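Local coordinates for protein peptidoglycan D,D-transpeptidase FtsI (Yersinia pestis, PDB 6SYN) that probably cross-links septal peptidoglycan as a class B penicillin-binding D,D-transpeptidase and binds a beta-lactam-derived ligand in its transpeptidase pocket, at residues E192-V197 against A221-Y226; S204-L209 against V474-D479; P32-W37 against L106-R111; D52-A57 against K100-H105. One frame throughout, in Å; residues are numbered along the deposited sequence.

Contact 1: E192-V197 against A221-Y226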
loop_
_atom_site.group_PDB
_atom_site.type_symbol
_atom_site.label_atom_id
_atom_site.label_comp_id
_atom_site.label_asym_id
_atom_site.label_seq_id
_atom_site.Cartn_x
_atom_site.Cartn_y
_atom_site.Cartn_z
ATOM N N GLU A 192 7.080 10.120 -2.261
ATOM C CA GLU A 192 5.919 10.984 -2.603
ATOM C C GLU A 192 4.815 10.764 -1.565
ATOM O O GLU A 192 4.188 11.759 -1.152
ATOM C CB GLU A 192 5.459 10.697 -4.035
ATOM C CG GLU A 192 6.495 11.084 -5.075
ATOM C CD GLU A 192 6.872 12.555 -5.067
ATOM O OE1 GLU A 192 6.018 13.378 -4.707
ATOM O OE2 GLU A 192 8.019 12.868 -5.416
ATOM N N LEU A 193 4.612 9.512 -1.147
ATOM C CA LEU A 193 3.536 9.098 -0.208
ATOM C C LEU A 193 3.820 9.676 1.181
ATOM O O LEU A 193 2.967 10.411 1.710
ATOM C CB LEU A 193 3.493 7.567 -0.158
ATOM C CG LEU A 193 2.472 6.976 0.811
ATOM C CD1 LEU A 193 1.058 7.192 0.289
ATOM C CD2 LEU A 193 2.744 5.498 1.048
ATOM N N ASN A 194 4.988 9.336 1.730
ATOM C CA ASN A 194 5.459 9.734 3.082
ATOM C C ASN A 194 5.320 11.248 3.241
ATOM O O ASN A 194 4.661 11.679 4.202
ATOM C CB ASN A 194 6.901 9.289 3.315
ATOM C CG ASN A 194 7.258 9.255 4.780
ATOM O OD1 ASN A 194 8.262 9.830 5.194
ATOM N ND2 ASN A 194 6.437 8.587 5.571
ATOM N N ASN A 195 5.908 12.005 2.310
ATOM C CA ASN A 195 5.829 13.489 2.233
ATOM C C ASN A 195 4.360 13.921 2.314
ATOM O O ASN A 195 4.016 14.631 3.278
ATOM C CB ASN A 195 6.505 14.027 0.969
ATOM C CG ASN A 195 8.020 13.980 1.038
ATOM O OD1 ASN A 195 8.596 13.685 2.090
ATOM N ND2 ASN A 195 8.672 14.272 -0.079
ATOM N N ALA A 196 3.530 13.482 1.361
ATOM C CA ALA A 196 2.099 13.859 1.251
ATOM C C ALA A 196 1.335 13.488 2.528
ATOM O O ALA A 196 0.434 14.260 2.920
ATOM C CB ALA A 196 1.479 13.211 0.045
ATOM N N VAL A 197 1.664 12.358 3.159
ATOM C CA VAL A 197 0.988 11.904 4.410
ATOM C C VAL A 197 1.370 12.852 5.557
ATOM O O VAL A 197 0.523 13.075 6.427
ATOM C CB VAL A 197 1.279 10.420 4.723
ATOM C CG1 VAL A 197 1.260 10.108 6.217
ATOM C CG2 VAL A 197 0.302 9.513 3.988
ATOM N N ALA A 221 4.228 0.719 -0.783
ATOM C CA ALA A 221 4.740 1.589 0.298
ATOM C C ALA A 221 3.602 2.022 1.226
ATOM O O ALA A 221 2.440 2.066 0.785
ATOM C CB ALA A 221 5.444 2.781 -0.293
ATOM N N ASN A 222 3.952 2.312 2.480
ATOM C CA ASN A 222 3.033 2.798 3.540
ATOM C C ASN A 222 3.734 3.912 4.316
ATOM O O ASN A 222 4.960 3.825 4.520
ATOM C CB ASN A 222 2.620 1.688 4.506
ATOM C CG ASN A 222 2.176 0.423 3.803
ATOM O OD1 ASN A 222 1.053 0.350 3.302
ATOM N ND2 ASN A 222 3.048 -0.574 3.761
ATOM N N SER A 223 2.976 4.927 4.708
ATOM C CA SER A 223 3.390 5.956 5.691
ATOM C C SER A 223 2.320 6.012 6.775
ATOM O O SER A 223 1.141 6.113 6.448
ATOM C CB SER A 223 3.591 7.286 5.026
ATOM O OG SER A 223 4.025 8.258 5.965
ATOM N N PRO A 224 2.676 5.940 8.080
ATOM C CA PRO A 224 4.072 5.904 8.532
ATOM C C PRO A 224 4.795 4.560 8.356
ATOM O O PRO A 224 4.144 3.530 8.278
ATOM C CB PRO A 224 3.938 6.191 10.031
ATOM C CG PRO A 224 2.607 5.574 10.388
ATOM C CD PRO A 224 1.725 5.903 9.202
ATOM N N SER A 225 6.126 4.609 8.296
ATOM C CA SER A 225 6.996 3.412 8.219
ATOM C C SER A 225 7.758 3.278 9.537
ATOM O O SER A 225 7.264 3.807 10.554
ATOM C CB SER A 225 7.919 3.471 7.034
ATOM O OG SER A 225 8.376 2.167 6.691
ATOM N N TYR A 226 8.882 2.560 9.515
ATOM C CA TYR A 226 9.789 2.343 10.668
ATOM C C TYR A 226 11.182 2.067 10.120
ATOM O O TYR A 226 11.283 1.682 8.941
ATOM C CB TYR A 226 9.304 1.192 11.556
ATOM C CG TYR A 226 9.413 -0.203 10.988
ATOM C CD1 TYR A 226 10.577 -0.944 11.113
ATOM C CD2 TYR A 226 8.330 -0.812 10.380
ATOM C CE1 TYR A 226 10.673 -2.237 10.620
ATOM C CE2 TYR A 226 8.408 -2.100 9.879
ATOM C CZ TYR A 226 9.581 -2.820 10.002
ATOM O OH TYR A 226 9.644 -4.090 9.508
#
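Helix 192-197 and strand 221-223 run in almost the same direction, their axes 19° apart and 7.6 Å from each other at closest approach, and Asn-194 comes level with Ser-223. The helix turns Leu-193 and Val-197, one turn apart, toward the strand, while the strand replies with Ala-221 and Ser-223. In Leu-193, CG stands anti to the backbone N, and with chi2 at 71° this puts Leu-193 CD2 against the strand backbone, 3.5 Å from Ala-221 O. Leu-193 CD2 also meets Ala-221 CB at 4.1 Å; the small alanine is consistent with the close approach of the helix. The strand is an outermost one of the antiparallel five-stranded sheet at the heart of the penicillin-binding transpeptidase fold, and helix 183-199 packs on one face of that sheet beside helix 492-505. Ser-223 is the polar exception among the residues facing the helix. Ser-223 OG, anti to the backbone N, accepts a hydrogen bond from Asn-194 ND2 at 2.5 Å. The bond is bent, 121° at the hydrogen, and OG lies somewhat out of the asparagine amide plane. Val-197 CG1 rests 3.3 Å from Ser-223 OG, so an amide and a methyl both border the hydroxyl. Asn-222 points away from the helix and gives its ND2 to Asn-241, before the cis peptide bond at Pro-224 turns the chain out of the sheet.

Contact 2: S204-L209 against V474-D479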
loop_
_atom_site.group_PDB
_atom_site.type_symbol
_atom_site.label_atom_id
_atom_site.label_comp_id
_atom_site.label_asym_id
_atom_site.label_seq_id
_atom_site.Cartn_x
_atom_site.Cartn_y
_atom_site.Cartn_z
ATOM N N SER A 204 -2.481 7.739 8.050
ATOM C CA SER A 204 -1.610 6.873 7.225
ATOM C C SER A 204 -1.872 7.140 5.742
ATOM O O SER A 204 -2.778 7.928 5.409
ATOM C CB SER A 204 -1.799 5.408 7.580
ATOM O OG SER A 204 -2.792 4.788 6.778
ATOM N N GLY A 205 -1.064 6.516 4.897
ATOM C CA GLY A 205 -1.284 6.421 3.446
ATOM C C GLY A 205 -0.734 5.106 2.951
ATOM O O GLY A 205 0.035 4.475 3.701
ATOM N N THR A 206 -1.139 4.679 1.761
ATOM C CA THR A 206 -0.499 3.552 1.047
ATOM C C THR A 206 -0.630 3.812 -0.454
ATOM O O THR A 206 -1.667 4.365 -0.887
ATOM C CB THR A 206 -0.996 2.188 1.556
ATOM O OG1 THR A 206 -1.124 1.287 0.455
ATOM C CG2 THR A 206 -2.309 2.248 2.303
ATOM N N ALA A 207 0.441 3.498 -1.183
ATOM C CA ALA A 207 0.529 3.538 -2.656
ATOM C C ALA A 207 0.907 2.140 -3.140
ATOM O O ALA A 207 1.904 1.592 -2.625
ATOM C CB ALA A 207 1.542 4.566 -3.090
ATOM N N VAL A 208 0.117 1.577 -4.058
ATOM C CA VAL A 208 0.429 0.286 -4.735
ATOM C C VAL A 208 0.558 0.555 -6.237
ATOM O O VAL A 208 -0.347 1.199 -6.804
ATOM C CB VAL A 208 -0.620 -0.798 -4.423
ATOM C CG1 VAL A 208 -0.283 -2.118 -5.102
ATOM C CG2 VAL A 208 -0.782 -1.002 -2.928
ATOM N N LEU A 209 1.661 0.081 -6.825
ATOM C CA LEU A 209 1.976 0.159 -8.274
ATOM C C LEU A 209 2.104 -1.264 -8.827
ATOM O O LEU A 209 2.973 -2.013 -8.339
ATOM C CB LEU A 209 3.291 0.921 -8.454
ATOM C CG LEU A 209 3.708 1.173 -9.900
ATOM C CD1 LEU A 209 2.879 2.288 -10.513
ATOM C CD2 LEU A 209 5.192 1.495 -9.977
ATOM N N VAL A 474 -2.561 2.826 -7.394
ATOM C CA VAL A 474 -3.535 3.282 -6.359
ATOM C C VAL A 474 -2.768 4.109 -5.319
ATOM O O VAL A 474 -1.628 3.738 -4.967
ATOM C CB VAL A 474 -4.280 2.101 -5.704
ATOM C CG1 VAL A 474 -5.088 2.533 -4.486
ATOM C CG2 VAL A 474 -5.165 1.363 -6.695
ATOM N N VAL A 475 -3.385 5.206 -4.879
ATOM C CA VAL A 475 -2.942 6.076 -3.752
ATOM C C VAL A 475 -4.183 6.371 -2.897
ATOM O O VAL A 475 -5.177 6.886 -3.456
ATOM C CB VAL A 475 -2.268 7.356 -4.287
ATOM C CG1 VAL A 475 -1.795 8.280 -3.175
ATOM C CG2 VAL A 475 -1.117 7.026 -5.221
ATOM N N VAL A 476 -4.140 5.989 -1.615
ATOM C CA VAL A 476 -5.175 6.305 -0.583
ATOM C C VAL A 476 -4.468 7.014 0.581
ATOM O O VAL A 476 -3.500 6.445 1.115
ATOM C CB VAL A 476 -5.941 5.046 -0.118
ATOM C CG1 VAL A 476 -5.027 3.965 0.447
ATOM C CG2 VAL A 476 -7.036 5.379 0.886
ATOM N N ILE A 477 -4.902 8.233 0.917
ATOM C CA ILE A 477 -4.507 8.958 2.163
ATOM C C ILE A 477 -5.644 8.763 3.166
ATOM O O ILE A 477 -6.775 9.209 2.884
ATOM C CB ILE A 477 -4.232 10.460 1.929
ATOM C CG1 ILE A 477 -3.228 10.715 0.799
ATOM C CG2 ILE A 477 -3.802 11.129 3.227
ATOM C CD1 ILE A 477 -1.826 10.229 1.078
ATOM N N ASN A 478 -5.340 8.126 4.294
ATOM C CA ASN A 478 -6.330 7.791 5.345
ATOM C C ASN A 478 -6.322 8.923 6.381
ATOM O O ASN A 478 -5.281 9.113 7.046
ATOM C CB ASN A 478 -6.059 6.383 5.882
ATOM C CG ASN A 478 -6.648 6.129 7.251
ATOM O OD1 ASN A 478 -7.844 6.320 7.464
ATOM N ND2 ASN A 478 -5.811 5.684 8.176
ATOM N N ASP A 479 -7.430 9.678 6.424
ATOM C CA ASP A 479 -7.806 10.715 7.427
ATOM C C ASP A 479 -6.903 11.946 7.342
ATOM O O ASP A 479 -6.310 12.348 8.343
ATOM C CB ASP A 479 -7.853 10.144 8.846
ATOM C CG ASP A 479 -8.619 11.023 9.821
ATOM O OD1 ASP A 479 -9.282 11.970 9.368
ATOM O OD2 ASP A 479 -8.546 10.757 11.024
#
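Thr-206 and Val-476 stand side by side and point the same way, Thr-206 CG2 touching Val-476 CG1 at 3.7 Å. They belong to one face of the antiparallel pair, together with Val-208 beside Val-474 and Ser-204 beside Asn-478. Helix 370-381 covers much of this face, receiving Val-208 on Leu-371 and Ala-374; branched side chains suit such a wall. The opposite face carries smaller groups on strand 204-209: Ala-207 CB lies 4.2 Å from Val-475 CG2, and Gly-205 has no side chain where Ile-477 leans in. Gly-205 CA comes 3.2 Å from Val-476 O in a CA-H...O contact. These are central strands of the transpeptidase sheet, and the side chain of Val-476 lies about 11 Å from the bound ligand. At the polar end Asn-478 ND2 points to Ser-204 OG, but at 3.4 Å this bond is weak, and OD1 of the asparagine is held instead by Lys-445. The main chain grips firmly: Ser-204, Thr-206 and Val-208 each exchange two hydrogen bonds with their partners, the straightest from Val-476 N to Thr-206 O (3.0 Å, 175°). These bonds satisfy the buried backbone of those three pairs, while Gly-205, Ala-207 and Val-475 bond to the flanking strands.

Contact 3: P32-W37 against L106-R111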
loop_
_atom_site.group_PDB
_atom_site.type_symbol
_atom_site.label_atom_id
_atom_site.label_comp_id
_atom_site.label_asym_id
_atom_site.label_seq_id
_atom_site.Cartn_x
_atom_site.Cartn_y
_atom_site.Cartn_z
ATOM N N PRO A 32 28.700 -10.049 8.358
ATOM C CA PRO A 32 29.414 -10.479 9.560
ATOM C C PRO A 32 29.889 -9.270 10.381
ATOM O O PRO A 32 30.516 -8.386 9.811
ATOM C CB PRO A 32 30.589 -11.291 8.998
ATOM C CG PRO A 32 30.861 -10.660 7.649
ATOM C CD PRO A 32 29.502 -10.231 7.137
ATOM N N VAL A 33 29.569 -9.253 11.679
ATOM C CA VAL A 33 29.838 -8.106 12.597
ATOM C C VAL A 33 30.272 -8.639 13.966
ATOM O O VAL A 33 30.095 -9.845 14.219
ATOM C CB VAL A 33 28.599 -7.199 12.737
ATOM C CG1 VAL A 33 28.204 -6.577 11.407
ATOM C CG2 VAL A 33 27.419 -7.939 13.350
ATOM N N ASN A 34 30.832 -7.754 14.794
ATOM C CA ASN A 34 30.880 -7.889 16.274
ATOM C C ASN A 34 29.750 -7.015 16.830
ATOM O O ASN A 34 29.672 -5.831 16.429
ATOM C CB ASN A 34 32.241 -7.496 16.857
ATOM C CG ASN A 34 33.417 -7.925 16.002
ATOM O OD1 ASN A 34 34.389 -7.181 15.867
ATOM N ND2 ASN A 34 33.346 -9.112 15.421
ATOM N N ALA A 35 28.890 -7.584 17.678
ATOM C CA ALA A 35 27.700 -6.920 18.261
ATOM C C ALA A 35 27.846 -6.862 19.784
ATOM O O ALA A 35 28.539 -7.729 20.350
ATOM C CB ALA A 35 26.447 -7.656 17.861
ATOM N N VAL A 36 27.213 -5.869 20.411
ATOM C CA VAL A 36 27.229 -5.665 21.886
ATOM C C VAL A 36 25.810 -5.888 22.404
ATOM O O VAL A 36 24.888 -5.178 21.958
ATOM C CB VAL A 36 27.774 -4.279 22.281
ATOM C CG1 VAL A 36 27.716 -4.059 23.787
ATOM C CG2 VAL A 36 29.192 -4.074 21.770
ATOM N N TRP A 37 25.661 -6.860 23.303
ATOM C CA TRP A 37 24.380 -7.174 23.976
ATOM C C TRP A 37 24.609 -7.202 25.485
ATOM O O TRP A 37 25.758 -7.395 25.910
ATOM C CB TRP A 37 23.791 -8.482 23.441
ATOM C CG TRP A 37 24.624 -9.705 23.663
ATOM C CD1 TRP A 37 25.678 -10.140 22.914
ATOM C CD2 TRP A 37 24.423 -10.699 24.681
ATOM N NE1 TRP A 37 26.159 -11.323 23.409
ATOM C CE2 TRP A 37 25.404 -11.693 24.490
ATOM C CE3 TRP A 37 23.514 -10.841 25.733
ATOM C CZ2 TRP A 37 25.509 -12.806 25.323
ATOM C CZ3 TRP A 37 23.616 -11.941 26.555
ATOM C CH2 TRP A 37 24.602 -12.909 26.353
ATOM N N LEU A 106 30.429 -9.087 24.109
ATOM C CA LEU A 106 30.738 -9.039 22.657
ATOM C C LEU A 106 30.514 -10.441 22.077
ATOM O O LEU A 106 30.859 -11.417 22.769
ATOM C CB LEU A 106 32.189 -8.582 22.465
ATOM C CG LEU A 106 32.420 -7.071 22.405
ATOM C CD1 LEU A 106 31.965 -6.497 21.071
ATOM C CD2 LEU A 106 31.731 -6.354 23.558
ATOM N N ARG A 107 29.923 -10.540 20.882
ATOM C CA ARG A 107 29.920 -11.786 20.065
ATOM C C ARG A 107 29.899 -11.420 18.575
ATOM O O ARG A 107 29.247 -10.421 18.208
ATOM C CB ARG A 107 28.767 -12.723 20.450
ATOM C CG ARG A 107 27.367 -12.256 20.069
ATOM C CD ARG A 107 26.390 -13.417 19.943
ATOM N NE ARG A 107 25.112 -13.010 19.362
ATOM C CZ ARG A 107 23.912 -13.180 19.917
ATOM N NH1 ARG A 107 23.786 -13.771 21.095
ATOM N NH2 ARG A 107 22.827 -12.756 19.287
ATOM N N GLN A 108 30.625 -12.198 17.764
ATOM C CA GLN A 108 30.568 -12.162 16.280
ATOM C C GLN A 108 29.262 -12.837 15.847
ATOM O O GLN A 108 28.969 -13.935 16.364
ATOM C CB GLN A 108 31.795 -12.849 15.680
ATOM C CG GLN A 108 33.098 -12.186 16.107
ATOM C CD GLN A 108 34.332 -12.802 15.494
ATOM O OE1 GLN A 108 34.325 -13.257 14.353
ATOM N NE2 GLN A 108 35.415 -12.798 16.254
ATOM N N GLU A 109 28.486 -12.178 14.984
ATOM C CA GLU A 109 27.225 -12.724 14.414
ATOM C C GLU A 109 27.044 -12.170 13.002
ATOM O O GLU A 109 27.905 -11.383 12.553
ATOM C CB GLU A 109 26.019 -12.392 15.301
ATOM C CG GLU A 109 25.794 -10.902 15.509
ATOM C CD GLU A 109 24.582 -10.551 16.354
ATOM O OE1 GLU A 109 24.646 -10.723 17.588
ATOM O OE2 GLU A 109 23.571 -10.115 15.772
ATOM N N SER A 110 25.972 -12.592 12.335
ATOM C CA SER A 110 25.515 -12.054 11.031
ATOM C C SER A 110 24.388 -11.058 11.314
ATOM O O SER A 110 23.423 -11.439 12.000
ATOM C CB SER A 110 25.098 -13.167 10.100
ATOM O OG SER A 110 24.177 -12.706 9.124
ATOM N N ARG A 111 24.553 -9.812 10.874
ATOM C CA ARG A 111 23.527 -8.755 11.029
ATOM C C ARG A 111 22.657 -8.768 9.775
ATOM O O ARG A 111 23.207 -8.586 8.675
ATOM C CB ARG A 111 24.180 -7.389 11.236
ATOM C CG ARG A 111 23.177 -6.265 11.443
ATOM C CD ARG A 111 23.846 -4.920 11.616
ATOM N NE ARG A 111 22.853 -3.862 11.707
ATOM C CZ ARG A 111 23.123 -2.575 11.899
ATOM N NH1 ARG A 111 24.371 -2.156 12.020
ATOM N NH2 ARG A 111 22.135 -1.702 11.973
#
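Arg-107 crosses the tryptophan of the neighbouring strand at about a right angle, and its atoms meet that ring or an acid in turn. Arg-107 CB lies 4.2 Å from Trp-37 NE1. Next, Arg-107 CG takes the crowded position between the backbone N and the carbonyl carbon (chi1 70°) and comes closer, 3.7 Å from Trp-37 NE1. The chain then extends past the indole through CD to Arg-107 NE, which donates to Glu-109 OE1 at 2.9 Å. In this salt bridge OE1 is met from above the carboxylate plane and lies somewhat out of the guanidinium plane; NH2 adds a weak bond to the same oxygen. At the tip NH1 sits above one face of the indole, toward its rim, and Arg-107 CZ is 4.8 Å from the centroid of the Trp-37 five-membered ring, 23° off the normal, a cation-pi contact. A long chain ending in a delocalised guanidinium can serve ring and carboxylate at once. Trp-37 also stacks with His-105 and Phe-81. Beside the Glu-109 carboxylate, on the same face, small Ala-35 presents CB 3.6 Å from Glu-109 OE1. On the other face Val-36 CG2 packs on Leu-106 CD1 at 3.7 Å, and Ile-96 of helix 90-97 closes over both. The strand directions stand 133° apart, a strongly twisted antiparallel pair in the mixed sheet of the N-terminal dimerisation-type domain of this penicillin-binding protein.

Contact 4: D52-A57 against K100-H105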
loop_
_atom_site.group_PDB
_atom_site.type_symbol
_atom_site.label_atom_id
_atom_site.label_comp_id
_atom_site.label_asym_id
_atom_site.label_seq_id
_atom_site.Cartn_x
_atom_site.Cartn_y
_atom_site.Cartn_z
ATOM N N ASP A 52 29.803 3.208 39.693
ATOM C CA ASP A 52 31.047 2.716 39.042
ATOM C C ASP A 52 31.243 3.420 37.689
ATOM O O ASP A 52 30.293 3.442 36.875
ATOM C CB ASP A 52 31.024 1.189 38.927
ATOM C CG ASP A 52 32.336 0.604 38.434
ATOM O OD1 ASP A 52 32.808 1.044 37.368
ATOM O OD2 ASP A 52 32.883 -0.269 39.128
ATOM N N THR A 53 32.457 3.939 37.472
ATOM C CA THR A 53 32.854 4.875 36.385
ATOM C C THR A 53 32.980 4.136 35.044
ATOM O O THR A 53 32.975 4.815 34.000
ATOM C CB THR A 53 34.171 5.574 36.754
ATOM O OG1 THR A 53 35.095 4.564 37.155
ATOM C CG2 THR A 53 34.032 6.582 37.873
ATOM N N ARG A 54 33.108 2.807 35.068
ATOM C CA ARG A 54 33.198 1.959 33.849
ATOM C C ARG A 54 31.889 2.036 33.046
ATOM O O ARG A 54 31.956 1.905 31.808
ATOM C CB ARG A 54 33.524 0.515 34.242
ATOM C CG ARG A 54 34.933 0.321 34.786
ATOM C CD ARG A 54 34.976 -0.607 35.989
ATOM N NE ARG A 54 34.830 -2.009 35.627
ATOM C CZ ARG A 54 34.178 -2.928 36.338
ATOM N NH1 ARG A 54 34.125 -4.176 35.897
ATOM N NH2 ARG A 54 33.571 -2.610 37.472
ATOM N N TRP A 55 30.746 2.224 33.719
ATOM C CA TRP A 55 29.399 2.349 33.095
ATOM C C TRP A 55 29.346 3.598 32.210
ATOM O O TRP A 55 28.774 3.521 31.108
ATOM C CB TRP A 55 28.287 2.379 34.154
ATOM C CG TRP A 55 28.096 1.081 34.877
ATOM C CD1 TRP A 55 28.259 0.862 36.215
ATOM C CD2 TRP A 55 27.722 -0.190 34.310
ATOM N NE1 TRP A 55 28.003 -0.448 36.519
ATOM C CE2 TRP A 55 27.679 -1.120 35.372
ATOM C CE3 TRP A 55 27.422 -0.635 33.017
ATOM C CZ2 TRP A 55 27.342 -2.460 35.180
ATOM C CZ3 TRP A 55 27.095 -1.963 32.826
ATOM C CH2 TRP A 55 27.049 -2.859 33.895
ATOM N N LYS A 56 29.903 4.713 32.683
ATOM C CA LYS A 56 29.941 5.989 31.922
ATOM C C LYS A 56 30.909 5.813 30.748
ATOM O O LYS A 56 30.670 6.413 29.686
ATOM C CB LYS A 56 30.313 7.154 32.846
ATOM C CG LYS A 56 30.334 8.536 32.199
ATOM C CD LYS A 56 28.974 9.083 31.805
ATOM C CE LYS A 56 29.016 10.546 31.407
ATOM N NZ LYS A 56 29.737 10.757 30.127
ATOM N N ALA A 57 31.948 4.998 30.937
ATOM C CA ALA A 57 32.963 4.681 29.907
ATOM C C ALA A 57 32.291 3.913 28.761
ATOM O O ALA A 57 32.625 4.180 27.597
ATOM C CB ALA A 57 34.097 3.905 30.530
ATOM N N LYS A 100 35.412 -5.252 31.492
ATOM C CA LYS A 100 35.093 -6.434 32.344
ATOM C C LYS A 100 33.784 -6.185 33.103
ATOM O O LYS A 100 33.669 -6.629 34.264
ATOM C CB LYS A 100 36.245 -6.741 33.307
ATOM C CG LYS A 100 37.623 -6.815 32.662
ATOM C CD LYS A 100 38.584 -7.759 33.361
ATOM C CE LYS A 100 38.762 -9.074 32.629
ATOM N NZ LYS A 100 37.470 -9.777 32.429
ATOM N N LEU A 101 32.833 -5.496 32.464
ATOM C CA LEU A 101 31.502 -5.198 33.047
ATOM C C LEU A 101 30.672 -6.477 33.028
ATOM O O LEU A 101 30.455 -7.065 31.970
ATOM C CB LEU A 101 30.836 -4.078 32.246
ATOM C CG LEU A 101 31.364 -2.675 32.536
ATOM C CD1 LEU A 101 30.935 -1.698 31.453
ATOM C CD2 LEU A 101 30.896 -2.197 33.901
ATOM N N PRO A 102 30.201 -6.959 34.200
ATOM C CA PRO A 102 29.404 -8.182 34.250
ATOM C C PRO A 102 28.037 -7.899 33.608
ATOM O O PRO A 102 27.486 -6.837 33.867
ATOM C CB PRO A 102 29.327 -8.507 35.747
ATOM C CG PRO A 102 29.484 -7.163 36.432
ATOM C CD PRO A 102 30.377 -6.342 35.525
ATOM N N GLY A 103 27.561 -8.821 32.763
ATOM C CA GLY A 103 26.304 -8.689 32.001
ATOM C C GLY A 103 26.518 -8.064 30.631
ATOM O O GLY A 103 25.550 -8.031 29.856
ATOM N N ILE A 104 27.732 -7.574 30.345
ATOM C CA ILE A 104 28.123 -6.955 29.044
ATOM C C ILE A 104 28.840 -8.021 28.214
ATOM O O ILE A 104 29.757 -8.656 28.758
ATOM C CB ILE A 104 29.016 -5.713 29.258
ATOM C CG1 ILE A 104 28.338 -4.651 30.131
ATOM C CG2 ILE A 104 29.475 -5.138 27.924
ATOM C CD1 ILE A 104 27.023 -4.123 29.587
ATOM N N HIS A 105 28.453 -8.180 26.948
ATOM C CA HIS A 105 28.964 -9.249 26.050
ATOM C C HIS A 105 29.277 -8.692 24.656
ATOM O O HIS A 105 28.457 -7.923 24.112
ATOM C CB HIS A 105 27.953 -10.399 25.944
ATOM C CG HIS A 105 27.645 -11.086 27.233
ATOM N ND1 HIS A 105 28.289 -12.243 27.627
ATOM C CD2 HIS A 105 26.742 -10.808 28.200
ATOM C CE1 HIS A 105 27.812 -12.638 28.791
ATOM N NE2 HIS A 105 26.861 -11.775 29.163
#
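Arg-54 and Trp-55 both set CG anti to the carbonyl carbon (chi1 -69° in each), and Leu-101 does likewise (chi1 -77°), which brings its isobutyl group between the two neighbours on the helix. Leu-101 CD2 lies 3.6 Å from the centroid of the Trp-55 six-membered ring, only 6° off the ring normal, a CH-pi contact centred over the face. The Arg-54 chain bends at chi2 and chi3, so that Leu-101 CD2 also lies 4.1 Å above the Arg-54 guanidinium plane, over its centre. Leucine fits such a place, since one slim methyl can meet two flat groups. At the indole rim Ile-104 CD1 touches Trp-55 CZ3 at 3.9 Å. Leu-101 also opens a type II turn, whose Gly-103 takes up the positive phi that glycine readily accepts, and strand 104-113 begins from it. Asp-52 OD1 accepts from Arg-54 N at 2.9 Å, a capping bond from the residue before the turn that leads into the helix. Asp-52 OD2 makes a salt bridge with Arg-54 NH2 at 2.9 Å; OD2 lies in the guanidinium plane, while NH2 meets it from above the carboxylate plane. Arg-54 NE donates a hydrogen bond to Leu-99 O. The carboxylate would be expected to stay ionised, its charge fixing Arg-54 at the helix's own start, while toward 100-105 the arginine offers a guanidinium face to a methyl.

Along the chain contact 3 opens first and spans contact 4, both using strand 104-113. Their centres are 18 Å apart, and they meet where Trp-37 O faces His-105 N in a probable hydrogen bond, so helix 54-62 and the twisted sheet form one N-terminal unit. Contacts 1 and 2 alternate along the chain; their centres are 8 Å apart and both reach the transpeptidase sheet, where strand 204-211 separates strands 217-223 and 471-478, and helix 183-199 packs against edge strand 217-223. The centres of contacts 2 and 4 are 47 Å apart with no touch, consistent with an elongated protein whose N-terminal domain stands well away from the catalytic one.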